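Local coordinates for Dna-binding protein RAP1 (Saccharomyces cerevisiae, PDB 4BJT), which binds telomeric DNA as a repressor and activator of transcription and recruits Rif1 through its C-terminal domain, at residues L137-R142 with P159-H164. Sequence-based numbering, arbitrary orientation.
Sequences LMVFPR and PGIWTH
One polar bond joins R142 to P159: NH1 of R142 donates to the carbonyl O of P159 at 2.9 Å, with an N-H...O angle of 153°. The oxygen lies nearly in the guanidinium plane, at its edge, whereas the donor stands above the carbonyl plane of P159. A bend at chi3 (-62°) in the otherwise extended arginine chain sets NE off to one side, and CD packs 3.5 Å from the same oxygen. The guanidinium is also paired with acids near the start of the modelled chain, NE with D59 and NH1 with E55, which would help fix its rotation. An alanine at R142 would probably leave D59 and E55 without their cationic mate and the P159 carbonyl without this donor.

The apolar share belongs to V139 and I161, whose side chains cross obliquely with CG1 to CG1 at 4.1 Å. V139 CG1, anti to its backbone N, also meets the carbonyl O of G160 at 4.1 Å. The backbone conformation of G160 leaves no room for a beta carbon, which would press on the preceding carbonyl O and crowd V139 CG1.

Within the Rap1 C-terminal domain, this buried contact brings the loop leading to helix 164-171 against the start of helix 140-150. Helix 123-132 adjoins both sides, touching F140 through I129 and L130 and I161 through C132.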
ATOM      1  N   LEU C 137       7.667   0.920  -0.068  1.00 25.16           N
ATOM      2  CA  LEU C 137       7.183   1.656   1.111  1.00 26.79           C
ATOM      3  C   LEU C 137       6.615   3.011   0.787  1.00 30.24           C
ATOM      4  O   LEU C 137       5.742   3.478   1.529  1.00 29.70           O
ATOM      5  CB  LEU C 137       8.287   1.890   2.156  1.00 29.55           C
ATOM      6  CG  LEU C 137       8.990   0.714   2.762  1.00 37.46           C
ATOM      7  CD1 LEU C 137       9.707   1.143   4.018  1.00 38.78           C
ATOM      8  CD2 LEU C 137       8.057  -0.409   3.046  1.00 43.14           C
ATOM      9  N   MET C 138       7.080   3.643  -0.292  1.00 29.14           N
ATOM     10  CA  MET C 138       6.614   4.978  -0.686  1.00 31.79           C
ATOM     11  C   MET C 138       5.147   5.002  -1.094  1.00 30.75           C
ATOM     12  O   MET C 138       4.577   6.090  -1.165  1.00 30.90           O
ATOM     13  CB  MET C 138       7.474   5.539  -1.839  1.00 37.06           C
ATOM     14  CG  MET C 138       8.956   5.684  -1.496  1.00 45.64           C
ATOM     15  SD  MET C 138       9.326   7.007  -0.303  1.00 55.21           S
ATOM     16  CE  MET C 138       9.052   6.144   1.321  1.00 51.59           C
ATOM     17  N   VAL C 139       4.547   3.833  -1.405  1.00 22.15           N
ATOM     18  CA  VAL C 139       3.149   3.738  -1.813  1.00 21.52           C
ATOM     19  C   VAL C 139       2.235   3.447  -0.573  1.00 22.35           C
ATOM     20  O   VAL C 139       1.016   3.455  -0.711  1.00 21.88           O
ATOM     21  CB  VAL C 139       3.022   2.713  -2.974  1.00 27.52           C
ATOM     22  CG1 VAL C 139       1.615   2.686  -3.542  1.00 27.66           C
ATOM     23  CG2 VAL C 139       4.020   3.027  -4.098  1.00 29.41           C
ATOM     24  N   PHE C 140       2.793   3.237   0.652  1.00 20.26           N
ATOM     25  CA  PHE C 140       1.946   2.999   1.850  1.00 21.31           C
ATOM     26  C   PHE C 140       0.965   4.121   2.098  1.00 22.37           C
ATOM     27  O   PHE C 140      -0.230   3.881   2.309  1.00 20.98           O
ATOM     28  CB  PHE C 140       2.784   2.811   3.118  1.00 23.88           C
ATOM     29  CG  PHE C 140       2.733   1.426   3.665  1.00 25.14           C
ATOM     30  CD1 PHE C 140       1.664   1.010   4.412  1.00 30.61           C
ATOM     31  CD2 PHE C 140       3.756   0.539   3.432  1.00 31.79           C
ATOM     32  CE1 PHE C 140       1.618  -0.280   4.945  1.00 32.36           C
ATOM     33  CE2 PHE C 140       3.690  -0.755   3.926  1.00 33.98           C
ATOM     34  CZ  PHE C 140       2.632  -1.142   4.708  1.00 30.95           C
ATOM     35  N   PRO C 141       1.402   5.393   2.102  1.00 20.42           N
ATOM     36  CA  PRO C 141       0.430   6.475   2.350  1.00 19.76           C
ATOM     37  C   PRO C 141      -0.693   6.512   1.317  1.00 21.05           C
ATOM     38  O   PRO C 141      -1.866   6.675   1.648  1.00 19.75           O
ATOM     39  CB  PRO C 141       1.296   7.734   2.341  1.00 21.60           C
ATOM     40  CG  PRO C 141       2.647   7.239   2.741  1.00 26.33           C
ATOM     41  CD  PRO C 141       2.764   5.925   1.998  1.00 22.58           C
ATOM     42  N   ARG C 142      -0.334   6.287   0.058  1.00 20.55           N
ATOM     43  CA  ARG C 142      -1.283   6.244  -1.026  1.00 19.31           C
ATOM     44  C   ARG C 142      -2.349   5.168  -0.763  1.00 17.91           C
ATOM     45  O   ARG C 142      -3.528   5.359  -1.059  1.00 16.81           O
ATOM     46  CB  ARG C 142      -0.503   5.888  -2.323  1.00 20.35           C
ATOM     47  CG  ARG C 142      -1.344   5.982  -3.523  1.00 22.84           C
ATOM     48  CD  ARG C 142      -0.555   5.679  -4.801  1.00 18.43           C
ATOM     49  NE  ARG C 142       0.524   6.640  -5.014  1.00 19.68           N
ATOM     50  CZ  ARG C 142       1.310   6.658  -6.095  1.00 22.76           C
ATOM     51  NH1 ARG C 142       1.198   5.720  -7.020  1.00 19.84           N
ATOM     52  NH2 ARG C 142       2.238   7.599  -6.238  1.00 21.65           N
ATOM     53  N   PRO C 159      -2.501   3.362  -9.186  1.00 18.16           N
ATOM     54  CA  PRO C 159      -1.131   2.985  -9.589  1.00 18.00           C
ATOM     55  C   PRO C 159      -0.264   2.577  -8.395  1.00 19.05           C
ATOM     56  O   PRO C 159      -0.235   3.255  -7.353  1.00 18.51           O
ATOM     57  CB  PRO C 159      -0.608   4.272 -10.240  1.00 20.08           C
ATOM     58  CG  PRO C 159      -1.824   4.931 -10.777  1.00 23.64           C
ATOM     59  CD  PRO C 159      -2.836   4.711  -9.674  1.00 20.16           C
ATOM     60  N   GLY C 160       0.424   1.462  -8.529  1.00 18.87           N
ATOM     61  CA  GLY C 160       1.281   0.925  -7.480  1.00 17.98           C
ATOM     62  C   GLY C 160       0.617  -0.058  -6.542  1.00 19.09           C
ATOM     63  O   GLY C 160       1.306  -0.718  -5.766  1.00 19.06           O
ATOM     64  N   ILE C 161      -0.718  -0.167  -6.578  1.00 17.07           N
ATOM     65  CA  ILE C 161      -1.446  -1.076  -5.698  1.00 16.34           C
ATOM     66  C   ILE C 161      -1.966  -2.208  -6.535  1.00 20.16           C
ATOM     67  O   ILE C 161      -2.903  -2.039  -7.311  1.00 20.14           O
ATOM     68  CB  ILE C 161      -2.593  -0.309  -4.967  1.00 18.24           C
ATOM     69  CG1 ILE C 161      -2.016   0.908  -4.221  1.00 18.27           C
ATOM     70  CG2 ILE C 161      -3.382  -1.263  -4.051  1.00 18.48           C
ATOM     71  CD1 ILE C 161      -2.989   1.670  -3.380  1.00 22.11           C
ATOM     72  N   TRP C 162      -1.305  -3.370  -6.429  1.00 19.19           N
ATOM     73  CA  TRP C 162      -1.661  -4.525  -7.228  1.00 19.14           C
ATOM     74  C   TRP C 162      -2.846  -5.271  -6.642  1.00 23.77           C
ATOM     75  O   TRP C 162      -2.759  -5.807  -5.545  1.00 24.64           O
ATOM     76  CB  TRP C 162      -0.460  -5.475  -7.354  1.00 17.85           C
ATOM     77  CG  TRP C 162       0.619  -4.925  -8.219  1.00 18.65           C
ATOM     78  CD1 TRP C 162       1.621  -4.079  -7.859  1.00 20.34           C
ATOM     79  CD2 TRP C 162       0.814  -5.209  -9.607  1.00 19.48           C
ATOM     80  NE1 TRP C 162       2.407  -3.787  -8.947  1.00 20.48           N
ATOM     81  CE2 TRP C 162       1.930  -4.465 -10.039  1.00 21.73           C
ATOM     82  CE3 TRP C 162       0.160  -6.037 -10.520  1.00 21.41           C
ATOM     83  CZ2 TRP C 162       2.399  -4.514 -11.355  1.00 22.17           C
ATOM     84  CZ3 TRP C 162       0.646  -6.112 -11.805  1.00 23.27           C
ATOM     85  CH2 TRP C 162       1.717  -5.312 -12.227  1.00 23.49           C
ATOM     86  N   THR C 163      -3.915  -5.381  -7.402  1.00 22.41           N
ATOM     87  CA  THR C 163      -5.077  -6.154  -6.988  1.00 21.78           C
ATOM     88  C   THR C 163      -4.976  -7.597  -7.501  1.00 25.11           C
ATOM     89  O   THR C 163      -4.155  -7.928  -8.364  1.00 24.17           O
ATOM     90  CB  THR C 163      -6.337  -5.512  -7.534  1.00 25.07           C
ATOM     91  OG1 THR C 163      -6.264  -5.564  -8.956  1.00 25.03           O
ATOM     92  CG2 THR C 163      -6.506  -4.079  -7.063  1.00 26.08           C
ATOM     93  N   HIS C 164      -5.893  -8.444  -7.022  1.00 25.06           N
ATOM     94  CA  HIS C 164      -5.971  -9.823  -7.506  1.00 27.66           C
ATOM     95  C   HIS C 164      -6.189  -9.846  -9.014  1.00 31.49           C
ATOM     96  O   HIS C 164      -5.508 -10.584  -9.726  1.00 30.68           O
ATOM     97  CB  HIS C 164      -7.103 -10.566  -6.784  1.00 30.79           C
ATOM     98  CG  HIS C 164      -7.337 -11.944  -7.326  1.00 37.73           C
ATOM     99  ND1 HIS C 164      -6.526 -13.009  -6.967  1.00 41.62           N
ATOM    100  CD2 HIS C 164      -8.250 -12.372  -8.229  1.00 42.40           C
ATOM    101  CE1 HIS C 164      -6.983 -14.056  -7.647  1.00 42.74           C
ATOM    102  NE2 HIS C 164      -8.025 -13.722  -8.411  1.00 43.59           N
TER